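PDB 2EW2: 2-dehydropantoate 2-reductase, putative from Enterococcus faecalis, which probably catalyses the NADPH-dependent reduction of ketopantoate to (R)-pantoate, a step of pantothenate biosynthesis. Local coordinates for residues E40-I48 with V57-E67. Numbering follows the deposited sequence. Where two conformers were deposited one is given.
Sequences EAIRKNGLI and VANLPIFSPEE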
ATOM      1  N   GLU B  40      -7.892   7.353 -44.381  1.00 29.89           N
ATOM      2  CA  GLU B  40      -7.834   7.057 -45.821  1.00 31.62           C
ATOM      3  C   GLU B  40      -9.168   6.569 -46.375  1.00 30.62           C
ATOM      4  O   GLU B  40      -9.592   7.022 -47.440  1.00 31.24           O
ATOM      5  CB  GLU B  40      -6.718   6.045 -46.135  1.00 31.20           C
ATOM      6  CG  GLU B  40      -5.312   6.557 -45.794  1.00 34.27           C
ATOM      7  CD  GLU B  40      -4.224   5.468 -45.797  1.00 35.75           C
ATOM      8  OE1 GLU B  40      -4.480   4.348 -46.311  1.00 41.36           O
ATOM      9  OE2 GLU B  40      -3.094   5.742 -45.296  1.00 40.40           O
ATOM     10  N   ALA B  41      -9.820   5.649 -45.657  1.00 29.66           N
ATOM     11  CA  ALA B  41     -11.111   5.099 -46.067  1.00 29.13           C
ATOM     12  C   ALA B  41     -12.183   6.185 -46.082  1.00 28.81           C
ATOM     13  O   ALA B  41     -12.949   6.307 -47.043  1.00 28.95           O
ATOM     14  CB  ALA B  41     -11.528   3.948 -45.135  1.00 29.06           C
ATOM     15  N   ILE B  42     -12.219   6.990 -45.021  1.00 27.98           N
ATOM     16  CA  ILE B  42     -13.208   8.070 -44.925  1.00 27.75           C
ATOM     17  C   ILE B  42     -13.014   9.133 -46.031  1.00 28.31           C
ATOM     18  O   ILE B  42     -13.986   9.596 -46.608  1.00 28.42           O
ATOM     19  CB  ILE B  42     -13.264   8.692 -43.488  1.00 27.04           C
ATOM     20  CG1 ILE B  42     -13.829   7.658 -42.510  1.00 26.05           C
ATOM     21  CG2 ILE B  42     -14.106   9.961 -43.479  1.00 26.47           C
ATOM     22  CD1 ILE B  42     -13.674   8.015 -41.051  1.00 27.21           C
ATOM     23  N   ARG B  43     -11.767   9.483 -46.333  1.00 29.59           N
ATOM     24  CA  ARG B  43     -11.455  10.431 -47.412  1.00 31.34           C
ATOM     25  C   ARG B  43     -11.821   9.922 -48.806  1.00 32.40           C
ATOM     26  O   ARG B  43     -12.249  10.709 -49.655  1.00 33.31           O
ATOM     27  CB  ARG B  43      -9.979  10.843 -47.374  1.00 31.15           C
ATOM     28  CG  ARG B  43      -9.720  11.896 -46.321  1.00 31.33           C
ATOM     29  CD  ARG B  43      -8.281  12.313 -46.259  1.00 31.95           C
ATOM     30  NE  ARG B  43      -8.089  13.272 -45.182  1.00 30.67           N
ATOM     31  CZ  ARG B  43      -6.908  13.587 -44.665  1.00 31.46           C
ATOM     32  NH1 ARG B  43      -5.801  13.024 -45.138  1.00 30.67           N
ATOM     33  NH2 ARG B  43      -6.833  14.464 -43.669  1.00 30.11           N
ATOM     34  N   LYS B  44     -11.631   8.626 -49.038  0.50 32.69           N
ATOM     35  CA  LYS B  44     -12.016   7.998 -50.297  0.50 33.18           C
ATOM     36  C   LYS B  44     -13.532   7.921 -50.419  0.50 33.09           C
ATOM     37  O   LYS B  44     -14.121   8.512 -51.322  0.50 33.15           O
ATOM     38  CB  LYS B  44     -11.441   6.581 -50.406  0.50 33.20           C
ATOM     39  CG  LYS B  44      -9.942   6.477 -50.668  0.50 33.67           C
ATOM     40  CD  LYS B  44      -9.498   5.017 -50.534  0.50 33.83           C
ATOM     41  CE  LYS B  44      -8.088   4.869 -49.970  0.50 34.34           C
ATOM     42  NZ  LYS B  44      -7.905   3.533 -49.309  0.50 33.58           N
ATOM     43  N   ASN B  45     -14.152   7.206 -49.485  1.00 33.28           N
ATOM     44  CA  ASN B  45     -15.551   6.794 -49.604  1.00 33.11           C
ATOM     45  C   ASN B  45     -16.537   7.457 -48.650  1.00 32.83           C
ATOM     46  O   ASN B  45     -17.707   7.083 -48.623  1.00 32.76           O
ATOM     47  CB  ASN B  45     -15.654   5.279 -49.397  1.00 34.04           C
ATOM     48  CG  ASN B  45     -14.767   4.492 -50.339  1.00 36.27           C
ATOM     49  OD1 ASN B  45     -14.822   4.665 -51.560  1.00 38.86           O
ATOM     50  ND2 ASN B  45     -13.937   3.617 -49.773  1.00 38.29           N
ATOM     51  N   GLY B  46     -16.081   8.425 -47.860  1.00 32.10           N
ATOM     52  CA  GLY B  46     -16.920   8.981 -46.796  1.00 31.22           C
ATOM     53  C   GLY B  46     -16.955   7.984 -45.647  1.00 30.56           C
ATOM     54  O   GLY B  46     -16.423   6.872 -45.767  1.00 30.49           O
ATOM     55  N   LEU B  47     -17.566   8.383 -44.535  1.00 29.57           N
ATOM     56  CA  LEU B  47     -17.782   7.490 -43.402  1.00 28.52           C
ATOM     57  C   LEU B  47     -19.045   6.693 -43.655  1.00 28.58           C
ATOM     58  O   LEU B  47     -20.118   7.268 -43.827  1.00 28.33           O
ATOM     59  CB  LEU B  47     -17.897   8.288 -42.097  1.00 28.00           C
ATOM     60  CG  LEU B  47     -18.323   7.576 -40.801  1.00 28.37           C
ATOM     61  CD1 LEU B  47     -17.387   6.405 -40.444  1.00 26.19           C
ATOM     62  CD2 LEU B  47     -18.417   8.577 -39.652  1.00 27.30           C
ATOM     63  N   ILE B  48     -18.915   5.368 -43.658  1.00 28.79           N
ATOM     64  CA  ILE B  48     -20.009   4.481 -44.016  1.00 29.50           C
ATOM     65  C   ILE B  48     -20.527   3.783 -42.778  1.00 30.15           C
ATOM     66  O   ILE B  48     -19.758   3.139 -42.047  1.00 29.58           O
ATOM     67  CB  ILE B  48     -19.572   3.430 -45.079  1.00 29.89           C
ATOM     68  CG1 ILE B  48     -19.135   4.141 -46.364  1.00 30.26           C
ATOM     69  CG2 ILE B  48     -20.716   2.425 -45.379  1.00 29.19           C
ATOM     70  CD1 ILE B  48     -18.445   3.233 -47.352  1.00 30.77           C
ATOM     71  N   VAL B  57     -24.090   7.020 -45.675  1.00 36.41           N
ATOM     72  CA  VAL B  57     -22.738   7.513 -45.969  1.00 35.37           C
ATOM     73  C   VAL B  57     -22.679   9.002 -45.629  1.00 35.01           C
ATOM     74  O   VAL B  57     -23.599   9.751 -45.949  1.00 34.94           O
ATOM     75  CB  VAL B  57     -22.317   7.260 -47.443  1.00 35.52           C
ATOM     76  CG1 VAL B  57     -20.905   7.749 -47.705  1.00 35.30           C
ATOM     77  CG2 VAL B  57     -22.432   5.765 -47.811  1.00 35.24           C
ATOM     78  N   ALA B  58     -21.611   9.425 -44.957  1.00 34.31           N
ATOM     79  CA  ALA B  58     -21.452  10.827 -44.577  1.00 33.52           C
ATOM     80  C   ALA B  58     -20.081  11.278 -45.026  1.00 33.09           C
ATOM     81  O   ALA B  58     -19.072  10.741 -44.579  1.00 33.20           O
ATOM     82  CB  ALA B  58     -21.616  11.003 -43.073  1.00 33.48           C
ATOM     83  N   ASN B  59     -20.039  12.238 -45.941  1.00 32.91           N
ATOM     84  CA  ASN B  59     -18.763  12.735 -46.422  1.00 32.88           C
ATOM     85  C   ASN B  59     -18.254  13.812 -45.477  1.00 31.71           C
ATOM     86  O   ASN B  59     -18.547  14.984 -45.641  1.00 32.03           O
ATOM     87  CB  ASN B  59     -18.872  13.242 -47.858  1.00 33.69           C
ATOM     88  CG  ASN B  59     -19.400  12.186 -48.803  1.00 36.96           C
ATOM     89  OD1 ASN B  59     -18.626  11.450 -49.427  1.00 41.08           O
ATOM     90  ND2 ASN B  59     -20.729  12.080 -48.899  1.00 40.04           N
ATOM     91  N   LEU B  60     -17.520  13.388 -44.459  1.00 30.20           N
ATOM     92  CA  LEU B  60     -17.079  14.300 -43.414  1.00 28.13           C
ATOM     93  C   LEU B  60     -15.606  14.554 -43.586  1.00 26.86           C
ATOM     94  O   LEU B  60     -14.863  13.644 -43.975  1.00 27.08           O
ATOM     95  CB  LEU B  60     -17.372  13.728 -42.015  1.00 27.90           C
ATOM     96  CG  LEU B  60     -18.858  13.547 -41.653  1.00 28.27           C
ATOM     97  CD1 LEU B  60     -19.065  12.871 -40.297  1.00 28.28           C
ATOM     98  CD2 LEU B  60     -19.621  14.872 -41.707  1.00 28.22           C
ATOM     99  N   PRO B  61     -15.173  15.793 -43.308  1.00 25.48           N
ATOM    100  CA  PRO B  61     -13.747  16.071 -43.252  1.00 25.24           C
ATOM    101  C   PRO B  61     -13.112  15.324 -42.087  1.00 24.78           C
ATOM    102  O   PRO B  61     -13.737  15.146 -41.045  1.00 25.49           O
ATOM    103  CB  PRO B  61     -13.668  17.592 -43.061  1.00 24.44           C
ATOM    104  CG  PRO B  61     -15.004  18.037 -42.677  1.00 24.63           C
ATOM    105  CD  PRO B  61     -16.002  16.989 -43.053  1.00 25.29           C
ATOM    106  N   ILE B  62     -11.895  14.844 -42.291  1.00 24.97           N
ATOM    107  CA  ILE B  62     -11.178  14.098 -41.253  1.00 24.44           C
ATOM    108  C   ILE B  62      -9.699  14.439 -41.312  1.00 25.37           C
ATOM    109  O   ILE B  62      -9.114  14.571 -42.396  1.00 25.44           O
ATOM    110  CB  ILE B  62     -11.449  12.555 -41.332  1.00 24.49           C
ATOM    111  CG1 ILE B  62     -10.798  11.816 -40.154  1.00 23.90           C
ATOM    112  CG2 ILE B  62     -11.002  11.969 -42.680  1.00 23.07           C
ATOM    113  CD1 ILE B  62     -11.339  10.386 -39.915  1.00 23.78           C
ATOM    114  N   PHE B  63      -9.103  14.623 -40.143  1.00 25.67           N
ATOM    115  CA  PHE B  63      -7.704  14.992 -40.054  1.00 26.37           C
ATOM    116  C   PHE B  63      -7.028  14.160 -38.980  1.00 26.86           C
ATOM    117  O   PHE B  63      -7.680  13.725 -38.046  1.00 26.60           O
ATOM    118  CB  PHE B  63      -7.594  16.483 -39.686  1.00 27.16           C
ATOM    119  CG  PHE B  63      -8.287  17.413 -40.665  1.00 26.55           C
ATOM    120  CD1 PHE B  63      -9.551  17.887 -40.404  1.00 26.41           C
ATOM    121  CD2 PHE B  63      -7.651  17.803 -41.844  1.00 27.77           C
ATOM    122  CE1 PHE B  63     -10.201  18.763 -41.291  1.00 26.96           C
ATOM    123  CE2 PHE B  63      -8.290  18.664 -42.754  1.00 27.82           C
ATOM    124  CZ  PHE B  63      -9.573  19.144 -42.474  1.00 27.83           C
ATOM    125  N   SER B  64      -5.730  13.920 -39.121  1.00 27.82           N
ATOM    126  CA  SER B  64      -4.951  13.378 -38.015  1.00 28.65           C
ATOM    127  C   SER B  64      -4.585  14.549 -37.107  1.00 28.78           C
ATOM    128  O   SER B  64      -4.569  15.699 -37.562  1.00 28.48           O
ATOM    129  CB  SER B  64      -3.698  12.652 -38.513  1.00 28.87           C
ATOM    130  OG  SER B  64      -2.725  13.569 -38.989  1.00 31.76           O
ATOM    131  N   PRO B  65      -4.322  14.282 -35.813  1.00 29.17           N
ATOM    132  CA  PRO B  65      -3.955  15.382 -34.919  1.00 29.58           C
ATOM    133  C   PRO B  65      -2.737  16.196 -35.407  1.00 30.39           C
ATOM    134  O   PRO B  65      -2.734  17.421 -35.299  1.00 30.10           O
ATOM    135  CB  PRO B  65      -3.649  14.666 -33.596  1.00 29.43           C
ATOM    136  CG  PRO B  65      -4.443  13.405 -33.669  1.00 29.64           C
ATOM    137  CD  PRO B  65      -4.359  12.990 -35.099  1.00 29.20           C
ATOM    138  N   GLU B  66      -1.743  15.528 -35.977  1.00 31.18           N
ATOM    139  CA  GLU B  66      -0.514  16.215 -36.381  1.00 32.91           C
ATOM    140  C   GLU B  66      -0.694  17.172 -37.567  1.00 32.27           C
ATOM    141  O   GLU B  66       0.121  18.070 -37.758  1.00 32.58           O
ATOM    142  CB  GLU B  66       0.639  15.219 -36.631  1.00 33.38           C
ATOM    143  CG  GLU B  66       0.352  14.123 -37.657  1.00 37.91           C
ATOM    144  CD  GLU B  66      -0.123  12.803 -37.033  1.00 44.17           C
ATOM    145  OE1 GLU B  66       0.237  11.736 -37.595  1.00 46.50           O
ATOM    146  OE2 GLU B  66      -0.841  12.816 -35.994  1.00 45.31           O
ATOM    147  N   GLU B  67      -1.765  16.974 -38.340  1.00 31.62           N
ATOM    148  CA  GLU B  67      -2.109  17.813 -39.495  1.00 30.87           C
ATOM    149  C   GLU B  67      -2.772  19.138 -39.126  1.00 29.84           C
ATOM    150  O   GLU B  67      -2.816  20.064 -39.936  1.00 29.41           O
ATOM    151  CB  GLU B  67      -3.092  17.074 -40.392  1.00 31.01           C
ATOM    152  CG  GLU B  67      -2.462  16.117 -41.351  1.00 34.07           C
ATOM    153  CD  GLU B  67      -3.496  15.439 -42.238  1.00 36.45           C
ATOM    154  OE1 GLU B  67      -3.216  15.304 -43.457  1.00 40.21           O
ATOM    155  OE2 GLU B  67      -4.569  15.040 -41.725  1.00 34.00           O
TER
HETATM  156  O   HOH W   1     -15.232  11.953 -46.254  1.00 46.29           O
HETATM  157  O   HOH W   2     -10.656  15.262 -45.116  1.00 30.30           O
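Arg-43, near the end of helix 36-45, slants across to the backbone of strand 62-63, where its tip meets Ile-62 O and Glu-67. CB leads to a CG placed anti to the carbonyl carbon (chi1 -80°), and CG lies 3.9 Å from CG2 of Ile-62. From there the chain is extended through CD to NE, which makes a weak bond to the carbonyl oxygen of Ile-62 and also donates to a water that accepts from Ile-62 N. At the tip, NH2 donates to that same Ile-62 O at 2.6 Å, arriving in the carbonyl plane, and to OE2 of Glu-67 at 3.0 Å in a salt bridge. The carboxylate sits at the guanidinium edge, the two planes turned 42° apart. NH2 uses the syn side of OE2 while Ser-64 N donates to its anti side, so two donors reach this one oxygen and may restrain the carboxylate's rotation.

The contact belongs to the Rossmann-type domain, where strand 62-63 is an edge strand of the large mixed sheet, beside and parallel to strand 28-32, and helix 36-45 packs against it. One residue earlier on the helix, Ile-42 crosses Ile-62 at about a right angle, their CD1 atoms 3.5 Å apart; Ile-39 also touches Ile-62. A second water donates to Ile-42 O and Leu-60 O, tying the helix to the connection before the strand.

Gly-46 then leaves the helix with positive phi and turns the chain into a beta hairpin. Leu-47 and Ala-58 form an antiparallel hydrogen-bonded pair, with Leu-47 N 2.8 Å from Ala-58 O and Ala-58 N 2.9 Å from Leu-47 O. Their side chains face helix 13-24, whereas Ile-48 and Val-57 share the other face, side by side, with CG1 of Ile-48 3.9 Å from CG2 of Val-57.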